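Local coordinates for FBP protein (Leishmania major, PDB 5OEZ) that probably hydrolyses fructose 1,6-bisphosphate to fructose 6-phosphate and phosphate with the help of magnesium, acting as a homotetramer in gluconeogenesis, at residues C[206-214]-C[321-329]; C[227-236]-C[330-338]. All coordinates share one frame; numbering follows the deposited sequence.

Both contacts use the C-terminal helix 325-338, contact 1 its first turn and contact 2 the rest of the helix, and neither is touched by another subunit. In contact 1 the helix start meets the loop between strands 198-203 and 214-216; three hydrogen bonds cross it, with lysine and arginine chains outside and I208 and S324 buried. Contact 2 is a helix pair against 227-238, larger in buried surface and built on aromatic rings, with a salt bridge and two waters toward the C-terminal end of helix 330-338. Y321, on the strand leading into the helix, joins them: its ring packs on F229, C331 and M332, its hydroxyl on W228.

Contact 1. Residues C[206-214]-C[321-329]; sequences ISIPKKRSI and YFGSRQEVD
The guanidinium of R325 has K210 lying over one face, with CB 3.6 Å above the plane and displaced toward the rim. K210 runs out, extended, beside Q326, the two chains pointing the same way, and its CD is 3.6 Å from Q326 NE2. On the other side of that amide, OE1 faces CB of K211. A second flat group, the guanidinium of R212, turns away from the helix: I214 CD1 sits over the centre of one face, and NH1 bonds to the carbonyl of Y262.

Beneath, the backbone takes over. K210 O receives the amide of Q326 at 2.9 Å, approached nearly head-on (C=O...N 160°). The preceding carbonyl, P209 O, takes the hydroxyl proton of S324 at 2.8 Å, the donor tilted 28° from the carbonyl plane. With chi1 -63°, S324 OG lies anti to its own carbonyl carbon, where it also meets CG2 of I208 and is hydrogen-bonded with G264 N. A water accepts from R325 N and can donate to P209 O, joining residues 206-214 to the helix start. One residue beyond Q326, E327 bends at chi2 and brings OE2 back to the amide of R212, 3.1 Å away on the anti side of the carboxylate. Its other oxygen pairs with Y244 OH, so each has a hydrogen-bond partner; the R212 carbonyl also lies close to OE2, a second acceptor, not a bond. K211 NZ, 4.4 Å from OE2, probably adds electrostatic support.

S324 occupies the N-cap position, though its hydroxyl makes no capping bond and is spent on the loop instead. The whole is a strand-to-helix junction of the C-terminal FBPase domain, where strand 317-323 passes into helix 325-338 and the incoming loop's carbonyl meets an amide of the first turn.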
loop_
_atom_site.group_PDB
_atom_site.type_symbol
_atom_site.label_atom_id
_atom_site.label_comp_id
_atom_site.label_asym_id
_atom_site.label_seq_id
_atom_site.Cartn_x
_atom_site.Cartn_y
_atom_site.Cartn_z
ATOM N N ILE C 206 -17.410 17.768 -13.920
ATOM C CA ILE C 206 -16.657 18.929 -13.461
ATOM C C ILE C 206 -17.030 20.162 -14.289
ATOM O O ILE C 206 -16.988 20.120 -15.521
ATOM C CB ILE C 206 -15.139 18.699 -13.558
ATOM C CG1 ILE C 206 -14.717 17.612 -12.574
ATOM C CG2 ILE C 206 -14.383 19.994 -13.275
ATOM C CD1 ILE C 206 -13.284 17.166 -12.700
ATOM N N SER C 207 -17.407 21.237 -13.597
ATOM C CA SER C 207 -17.785 22.501 -14.219
ATOM C C SER C 207 -16.916 23.592 -13.625
ATOM O O SER C 207 -16.991 23.829 -12.419
ATOM C CB SER C 207 -19.252 22.850 -13.927
ATOM O OG SER C 207 -20.148 21.995 -14.599
ATOM N N ILE C 208 -16.127 24.263 -14.461
ATOM C CA ILE C 208 -15.295 25.407 -14.010
ATOM C C ILE C 208 -16.241 26.595 -13.783
ATOM O O ILE C 208 -17.028 26.931 -14.660
ATOM C CB ILE C 208 -14.204 25.909 -15.035
ATOM C CG1 ILE C 208 -13.290 24.822 -15.628
ATOM C CG2 ILE C 208 -13.287 26.977 -14.408
ATOM C CD1 ILE C 208 -12.455 25.315 -16.799
ATOM N N PRO C 209 -16.175 27.231 -12.606
ATOM C CA PRO C 209 -16.997 28.434 -12.389
ATOM C C PRO C 209 -16.762 29.528 -13.445
ATOM O O PRO C 209 -15.652 29.660 -13.932
ATOM C CB PRO C 209 -16.539 28.929 -11.012
ATOM C CG PRO C 209 -15.996 27.707 -10.318
ATOM C CD PRO C 209 -15.418 26.841 -11.395
ATOM N N LYS C 210 -17.806 30.276 -13.789
ATOM C CA LYS C 210 -17.698 31.317 -14.802
ATOM C C LYS C 210 -16.768 32.453 -14.374
ATOM O O LYS C 210 -16.115 33.045 -15.232
ATOM C CB LYS C 210 -19.071 31.853 -15.250
ATOM C CG LYS C 210 -19.821 32.662 -14.207
ATOM C CD LYS C 210 -21.244 32.961 -14.645
ATOM C CE LYS C 210 -21.959 33.885 -13.656
ATOM N NZ LYS C 210 -23.294 34.349 -14.140
ATOM N N LYS C 211 -16.710 32.754 -13.078
ATOM C CA LYS C 211 -15.694 33.662 -12.545
ATOM C C LYS C 211 -15.145 33.210 -11.193
ATOM O O LYS C 211 -15.814 32.519 -10.434
ATOM C CB LYS C 211 -16.225 35.089 -12.438
ATOM C CG LYS C 211 -17.347 35.304 -11.432
ATOM C CD LYS C 211 -17.307 36.725 -10.881
ATOM C CE LYS C 211 -16.261 36.853 -9.758
ATOM N NZ LYS C 211 -15.531 38.153 -9.736
ATOM N N ARG C 212 -13.901 33.590 -10.933
ATOM C CA ARG C 212 -13.229 33.340 -9.669
ATOM C C ARG C 212 -11.942 34.156 -9.643
ATOM O O ARG C 212 -11.153 34.113 -10.596
ATOM C CB ARG C 212 -12.898 31.853 -9.501
ATOM C CG ARG C 212 -12.320 31.487 -8.136
ATOM C CD ARG C 212 -13.381 31.452 -7.042
ATOM N NE ARG C 212 -12.735 31.359 -5.728
ATOM C CZ ARG C 212 -12.292 30.239 -5.143
ATOM N NH1 ARG C 212 -12.434 29.050 -5.718
ATOM N NH2 ARG C 212 -11.704 30.308 -3.952
ATOM N N SER C 213 -11.713 34.874 -8.557
ATOM C CA SER C 213 -10.595 35.825 -8.472
ATOM C C SER C 213 -9.250 35.190 -8.088
ATOM O O SER C 213 -8.670 35.518 -7.051
ATOM C CB SER C 213 -10.944 36.929 -7.480
ATOM O OG SER C 213 -12.106 37.617 -7.904
ATOM N N ILE C 214 -8.771 34.273 -8.925
ATOM C CA ILE C 214 -7.464 33.644 -8.765
ATOM C C ILE C 214 -6.772 33.692 -10.113
ATOM O O ILE C 214 -7.370 33.324 -11.128
ATOM C CB ILE C 214 -7.545 32.166 -8.312
ATOM C CG1 ILE C 214 -8.288 32.043 -6.980
ATOM C CG2 ILE C 214 -6.140 31.576 -8.154
ATOM C CD1 ILE C 214 -8.568 30.605 -6.554
ATOM N N TYR C 321 -4.070 31.069 -22.544
ATOM C CA TYR C 321 -4.864 31.738 -21.535
ATOM C C TYR C 321 -6.096 30.853 -21.310
ATOM O O TYR C 321 -7.000 30.801 -22.150
ATOM C CB TYR C 321 -5.245 33.144 -22.017
ATOM C CG TYR C 321 -4.082 33.884 -22.632
ATOM C CD1 TYR C 321 -3.833 33.789 -23.994
ATOM C CD2 TYR C 321 -3.198 34.630 -21.854
ATOM C CE1 TYR C 321 -2.759 34.429 -24.567
ATOM C CE2 TYR C 321 -2.115 35.278 -22.423
ATOM C CZ TYR C 321 -1.909 35.191 -23.781
ATOM O OH TYR C 321 -0.840 35.811 -24.387
ATOM N N PHE C 322 -6.100 30.141 -20.186
ATOM C CA PHE C 322 -7.097 29.104 -19.868
ATOM C C PHE C 322 -7.845 29.433 -18.585
ATOM O O PHE C 322 -7.232 29.810 -17.598
ATOM C CB PHE C 322 -6.418 27.748 -19.582
ATOM C CG PHE C 322 -5.869 27.022 -20.786
ATOM C CD1 PHE C 322 -6.045 27.464 -22.089
ATOM C CD2 PHE C 322 -5.181 25.843 -20.595
ATOM C CE1 PHE C 322 -5.520 26.748 -23.157
ATOM C CE2 PHE C 322 -4.671 25.111 -21.657
ATOM C CZ PHE C 322 -4.839 25.561 -22.941
ATOM N N GLY C 323 -9.150 29.195 -18.572
ATOM C CA GLY C 323 -9.870 29.049 -17.317
ATOM C C GLY C 323 -11.313 29.472 -17.371
ATOM O O GLY C 323 -12.003 29.285 -18.390
ATOM N N SER C 324 -11.757 30.032 -16.242
ATOM C CA SER C 324 -13.095 30.571 -16.088
ATOM C C SER C 324 -13.381 31.530 -17.234
ATOM O O SER C 324 -12.537 32.362 -17.592
ATOM C CB SER C 324 -13.199 31.298 -14.751
ATOM O OG SER C 324 -13.006 30.410 -13.661
ATOM N N ARG C 325 -14.574 31.419 -17.805
ATOM C CA ARG C 325 -14.859 32.117 -19.042
ATOM C C ARG C 325 -14.835 33.648 -18.915
ATOM O O ARG C 325 -14.327 34.319 -19.803
ATOM C CB ARG C 325 -16.129 31.581 -19.740
ATOM C CG ARG C 325 -17.436 31.650 -18.981
ATOM C CD ARG C 325 -18.628 31.068 -19.774
ATOM N NE ARG C 325 -19.797 30.779 -18.916
ATOM C CZ ARG C 325 -20.800 31.625 -18.647
ATOM N NH1 ARG C 325 -20.820 32.856 -19.159
ATOM N NH2 ARG C 325 -21.799 31.241 -17.844
ATOM N N GLN C 326 -15.370 34.193 -17.835
ATOM C CA GLN C 326 -15.329 35.637 -17.615
ATOM C C GLN C 326 -13.933 36.147 -17.281
ATOM O O GLN C 326 -13.615 37.271 -17.611
ATOM C CB GLN C 326 -16.327 36.063 -16.545
ATOM C CG GLN C 326 -17.776 35.877 -17.002
ATOM C CD GLN C 326 -18.794 36.238 -15.941
ATOM O OE1 GLN C 326 -18.452 36.753 -14.868
ATOM N NE2 GLN C 326 -20.053 35.983 -16.240
ATOM N N GLU C 327 -13.094 35.322 -16.662
ATOM C CA GLU C 327 -11.710 35.722 -16.386
ATOM C C GLU C 327 -10.867 35.775 -17.654
ATOM O O GLU C 327 -10.086 36.703 -17.840
ATOM C CB GLU C 327 -11.045 34.776 -15.371
ATOM C CG GLU C 327 -11.744 34.670 -14.018
ATOM C CD GLU C 327 -11.832 35.980 -13.250
ATOM O OE1 GLU C 327 -10.993 36.900 -13.476
ATOM O OE2 GLU C 327 -12.747 36.083 -12.397
ATOM N N VAL C 328 -11.038 34.790 -18.535
ATOM C CA VAL C 328 -10.388 34.815 -19.858
ATOM C C VAL C 328 -10.899 35.981 -20.717
ATOM O O VAL C 328 -10.109 36.580 -21.432
ATOM C CB VAL C 328 -10.532 33.484 -20.617
ATOM C CG1 VAL C 328 -9.954 33.576 -22.025
ATOM C CG2 VAL C 328 -9.818 32.391 -19.858
ATOM N N ASP C 329 -12.198 36.306 -20.644
ATOM C CA ASP C 329 -12.761 37.498 -21.357
ATOM C C ASP C 329 -12.132 38.816 -20.877
ATOM O O ASP C 329 -11.830 39.663 -21.691
ATOM C CB ASP C 329 -14.288 37.613 -21.207
ATOM C CG ASP C 329 -15.058 36.496 -21.936
ATOM O OD1 ASP C 329 -14.491 35.825 -22.824
ATOM O OD2 ASP C 329 -16.239 36.267 -21.585
HETATM O O HOH W 1 -16.211 29.081 -16.920
#

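Contact 2. Residues C[227-236]-C[330-338]; sequences PWFKEYIDYL and LCMAFRDRN
W228 lies against R335, and its side chain can be followed outward along helix 330-338. CB touches F334 O at 3.6 Å and has N338 ND2 close by. CG is placed between the backbone N and the carbonyl carbon (chi1 73°), which lays the indole along R335: CG and CD2 meet its CA, while CE2 and CZ2 meet its CG. R335 CB stands over the centre of the six-membered ring, 3.5 Å above the plane, a CH-pi contact; F229 CB lies over the opposite face, toward its rim. At the far rim CZ3 reaches C331 O, with C331 SG in plane at the edge, and CH2 ends 4.1 Å from M332 CE. NE1 bonds weakly to E226.

W228 is a knob in a hole formed by C331, M332, R335 and N338. The two helices are antiparallel in sense but well splayed (138°), their axes 8.6 Å apart at closest approach of these segments, and packed against the sheet of the C-terminal domain: Y232 and C331 rest on I265 of strand 265-268.

F334 faces the other helix with its ring. Y232 CA lies over the centre of one face, and F334 CZ meets Y235 CB at 3.4 Å. The Y232 and Y235 rings complete an aromatic cluster, each oblique to F334. Y232 carries C331 on one face, where SG stands 4.1 Å from the ring centroid, and L236 CG on the other.

The polar contacts lie toward the C-terminal end of helix 330-338. R337 NH2 bonds to E231 OE1 at 2.6 Å in a salt bridge, meeting the anti side with carboxylate and guanidinium planes 66° apart. E231 OE2 takes a proton from a water that also accepts from N338 ND2; a second water accepts from W228 N and, weakly, from N338 ND2.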
loop_
_atom_site.group_PDB
_atom_site.type_symbol
_atom_site.label_atom_id
_atom_site.label_comp_id
_atom_site.label_asym_id
_atom_site.label_seq_id
_atom_site.Cartn_x
_atom_site.Cartn_y
_atom_site.Cartn_z
ATOM N N PRO C 227 3.157 44.596 -23.473
ATOM C CA PRO C 227 2.545 45.638 -22.626
ATOM C C PRO C 227 1.086 45.393 -22.226
ATOM O O PRO C 227 0.733 45.636 -21.085
ATOM C CB PRO C 227 2.678 46.902 -23.480
ATOM C CG PRO C 227 3.914 46.669 -24.288
ATOM C CD PRO C 227 3.996 45.181 -24.541
ATOM N N TRP C 228 0.254 44.910 -23.139
ATOM C CA TRP C 228 -1.139 44.671 -22.796
ATOM C C TRP C 228 -1.301 43.676 -21.627
ATOM O O TRP C 228 -2.188 43.838 -20.803
ATOM C CB TRP C 228 -1.947 44.224 -24.002
ATOM C CG TRP C 228 -1.706 42.807 -24.486
ATOM C CD1 TRP C 228 -0.926 42.425 -25.531
ATOM C CD2 TRP C 228 -2.297 41.601 -23.964
ATOM N NE1 TRP C 228 -0.982 41.058 -25.689
ATOM C CE2 TRP C 228 -1.808 40.529 -24.734
ATOM C CE3 TRP C 228 -3.183 41.327 -22.915
ATOM C CZ2 TRP C 228 -2.189 39.197 -24.497
ATOM C CZ3 TRP C 228 -3.555 40.027 -22.682
ATOM C CH2 TRP C 228 -3.058 38.972 -23.469
ATOM N N PHE C 229 -0.425 42.676 -21.551
ATOM C CA PHE C 229 -0.486 41.691 -20.489
ATOM C C PHE C 229 0.053 42.225 -19.159
ATOM O O PHE C 229 -0.433 41.839 -18.094
ATOM C CB PHE C 229 0.226 40.391 -20.884
ATOM C CG PHE C 229 -0.087 39.235 -19.963
ATOM C CD1 PHE C 229 -1.256 38.492 -20.132
ATOM C CD2 PHE C 229 0.761 38.919 -18.917
ATOM C CE1 PHE C 229 -1.555 37.430 -19.275
ATOM C CE2 PHE C 229 0.456 37.878 -18.051
ATOM C CZ PHE C 229 -0.701 37.124 -18.238
ATOM N N LYS C 230 1.038 43.112 -19.209
ATOM C CA LYS C 230 1.461 43.820 -17.998
ATOM C C LYS C 230 0.307 44.622 -17.439
ATOM O O LYS C 230 0.078 44.633 -16.234
ATOM C CB LYS C 230 2.623 44.763 -18.280
ATOM C CG LYS C 230 3.912 44.080 -18.682
ATOM C CD LYS C 230 5.003 45.125 -18.865
ATOM C CE LYS C 230 6.305 44.501 -19.314
ATOM N NZ LYS C 230 7.235 45.551 -19.767
ATOM N N GLU C 231 -0.418 45.303 -18.323
ATOM C CA GLU C 231 -1.559 46.107 -17.891
ATOM C C GLU C 231 -2.639 45.266 -17.237
ATOM O O GLU C 231 -3.216 45.679 -16.243
ATOM C CB GLU C 231 -2.133 46.911 -19.060
ATOM C CG GLU C 231 -1.191 48.013 -19.521
ATOM C CD GLU C 231 -1.700 48.793 -20.727
ATOM O OE1 GLU C 231 -2.942 48.786 -21.012
ATOM O OE2 GLU C 231 -0.846 49.470 -21.365
ATOM N N TYR C 232 -2.893 44.102 -17.803
ATOM C CA TYR C 232 -3.883 43.179 -17.264
ATOM C C TYR C 232 -3.492 42.731 -15.862
ATOM O O TYR C 232 -4.306 42.756 -14.937
ATOM C CB TYR C 232 -4.050 41.969 -18.192
ATOM C CG TYR C 232 -4.762 40.774 -17.574
ATOM C CD1 TYR C 232 -6.086 40.861 -17.179
ATOM C CD2 TYR C 232 -4.110 39.555 -17.397
ATOM C CE1 TYR C 232 -6.738 39.776 -16.637
ATOM C CE2 TYR C 232 -4.752 38.466 -16.836
ATOM C CZ TYR C 232 -6.066 38.577 -16.461
ATOM O OH TYR C 232 -6.730 37.482 -15.925
ATOM N N ILE C 233 -2.233 42.344 -15.708
ATOM C CA ILE C 233 -1.746 41.893 -14.411
ATOM C C ILE C 233 -1.779 43.043 -13.395
ATOM O O ILE C 233 -2.231 42.840 -12.269
ATOM C CB ILE C 233 -0.368 41.207 -14.512
ATOM C CG1 ILE C 233 -0.479 39.908 -15.324
ATOM C CG2 ILE C 233 0.209 40.912 -13.130
ATOM C CD1 ILE C 233 -1.357 38.814 -14.719
ATOM N N ASP C 234 -1.362 44.241 -13.805
ATOM C CA ASP C 234 -1.431 45.412 -12.923
ATOM C C ASP C 234 -2.872 45.692 -12.464
ATOM O O ASP C 234 -3.105 46.045 -11.308
ATOM C CB ASP C 234 -0.821 46.650 -13.593
ATOM C CG ASP C 234 0.708 46.556 -13.766
ATOM O OD1 ASP C 234 1.339 45.555 -13.351
ATOM O OD2 ASP C 234 1.292 47.502 -14.351
ATOM N N TYR C 235 -3.828 45.502 -13.366
ATOM C CA TYR C 235 -5.232 45.707 -13.052
ATOM C C TYR C 235 -5.720 44.705 -11.988
ATOM O O TYR C 235 -6.341 45.114 -11.025
ATOM C CB TYR C 235 -6.089 45.593 -14.315
ATOM C CG TYR C 235 -7.570 45.730 -14.041
ATOM C CD1 TYR C 235 -8.165 46.989 -13.932
ATOM C CD2 TYR C 235 -8.387 44.591 -13.881
ATOM C CE1 TYR C 235 -9.535 47.113 -13.684
ATOM C CE2 TYR C 235 -9.753 44.708 -13.611
ATOM C CZ TYR C 235 -10.317 45.964 -13.512
ATOM O OH TYR C 235 -11.653 46.095 -13.242
ATOM N N LEU C 236 -5.434 43.416 -12.176
ATOM C CA LEU C 236 -5.758 42.394 -11.174
ATOM C C LEU C 236 -5.267 42.771 -9.765
ATOM O O LEU C 236 -5.996 42.603 -8.796
ATOM C CB LEU C 236 -5.180 41.031 -11.544
ATOM C CG LEU C 236 -5.612 40.360 -12.841
ATOM C CD1 LEU C 236 -5.092 38.931 -12.854
ATOM C CD2 LEU C 236 -7.123 40.374 -13.057
ATOM N N LEU C 330 -11.912 38.959 -19.565
ATOM C CA LEU C 330 -11.297 40.166 -19.022
ATOM C C LEU C 330 -9.860 40.304 -19.532
ATOM O O LEU C 330 -9.452 41.384 -19.921
ATOM C CB LEU C 330 -11.327 40.161 -17.486
ATOM C CG LEU C 330 -10.661 41.342 -16.763
ATOM C CD1 LEU C 330 -11.430 42.609 -17.045
ATOM C CD2 LEU C 330 -10.554 41.110 -15.260
ATOM N N CYS C 331 -9.134 39.190 -19.549
ATOM C CA CYS C 331 -7.773 39.127 -20.071
ATOM C C CYS C 331 -7.721 39.525 -21.546
ATOM O O CYS C 331 -6.917 40.350 -21.945
ATOM C CB CYS C 331 -7.213 37.709 -19.879
ATOM S SG CYS C 331 -5.520 37.424 -20.426
ATOM N N MET C 332 -8.613 38.962 -22.351
ATOM C CA MET C 332 -8.664 39.291 -23.772
ATOM C C MET C 332 -9.084 40.732 -24.039
ATOM O O MET C 332 -8.744 41.284 -25.085
ATOM C CB MET C 332 -9.573 38.308 -24.530
ATOM C CG MET C 332 -8.994 36.907 -24.672
ATOM S SD MET C 332 -7.324 36.824 -25.387
ATOM C CE MET C 332 -6.305 36.565 -23.934
ATOM N N ALA C 333 -9.831 41.335 -23.116
ATOM C CA ALA C 333 -10.250 42.728 -23.266
ATOM C C ALA C 333 -9.062 43.677 -23.232
ATOM O O ALA C 333 -9.082 44.699 -23.907
ATOM C CB ALA C 333 -11.267 43.103 -22.201
ATOM N N PHE C 334 -8.052 43.362 -22.428
ATOM C CA PHE C 334 -6.817 44.144 -22.439
ATOM C C PHE C 334 -6.053 43.979 -23.767
ATOM O O PHE C 334 -5.503 44.939 -24.282
ATOM C CB PHE C 334 -5.918 43.795 -21.248
ATOM C CG PHE C 334 -6.362 44.409 -19.957
ATOM C CD1 PHE C 334 -7.293 43.768 -19.133
ATOM C CD2 PHE C 334 -5.865 45.653 -19.562
ATOM C CE1 PHE C 334 -7.714 44.346 -17.934
ATOM C CE2 PHE C 334 -6.289 46.237 -18.387
ATOM C CZ PHE C 334 -7.212 45.576 -17.564
ATOM N N ARG C 335 -6.022 42.767 -24.309
ATOM C CA ARG C 335 -5.381 42.522 -25.605
ATOM C C ARG C 335 -6.127 43.257 -26.737
ATOM O O ARG C 335 -5.492 43.923 -27.560
ATOM C CB ARG C 335 -5.314 41.008 -25.917
ATOM C CG ARG C 335 -4.365 40.633 -27.046
ATOM C CD ARG C 335 -5.012 40.469 -28.431
ATOM N NE ARG C 335 -6.395 39.940 -28.462
ATOM C CZ ARG C 335 -6.747 38.649 -28.516
ATOM N NH1 ARG C 335 -5.841 37.667 -28.520
ATOM N NH2 ARG C 335 -8.041 38.329 -28.542
ATOM N N ASP C 336 -7.460 43.211 -26.715
ATOM C CA ASP C 336 -8.278 43.865 -27.744
ATOM C C ASP C 336 -8.122 45.373 -27.779
ATOM O O ASP C 336 -8.051 45.980 -28.872
ATOM C CB ASP C 336 -9.769 43.490 -27.605
ATOM C CG ASP C 336 -10.037 41.980 -27.840
ATOM O OD1 ASP C 336 -9.106 41.239 -28.267
ATOM O OD2 ASP C 336 -11.179 41.532 -27.560
ATOM N N ARG C 337 -8.059 45.987 -26.605
ATOM C CA ARG C 337 -7.945 47.422 -26.561
ATOM C C ARG C 337 -6.578 47.899 -27.059
ATOM O O ARG C 337 -6.491 49.020 -27.525
ATOM C CB ARG C 337 -8.291 47.981 -25.185
ATOM C CG ARG C 337 -7.232 47.832 -24.146
ATOM C CD ARG C 337 -7.493 48.778 -22.989
ATOM N NE ARG C 337 -6.389 48.702 -22.040
ATOM C CZ ARG C 337 -6.399 49.244 -20.828
ATOM N NH1 ARG C 337 -7.471 49.884 -20.376
ATOM N NH2 ARG C 337 -5.350 49.096 -20.034
ATOM N N ASN C 338 -5.536 47.061 -26.987
ATOM C CA ASN C 338 -4.242 47.432 -27.601
ATOM C C ASN C 338 -4.146 47.166 -29.116
ATOM O O ASN C 338 -3.180 47.602 -29.721
ATOM C CB ASN C 338 -3.038 46.848 -26.835
ATOM C CG ASN C 338 -2.414 47.869 -25.811
ATOM O OD1 ASN C 338 -3.158 48.679 -25.255
ATOM N ND2 ASN C 338 -1.157 47.603 -25.423
HETATM O O HOH W 2 0.915 45.134 -26.164
HETATM O O HOH W 3 0.431 49.818 -23.990
#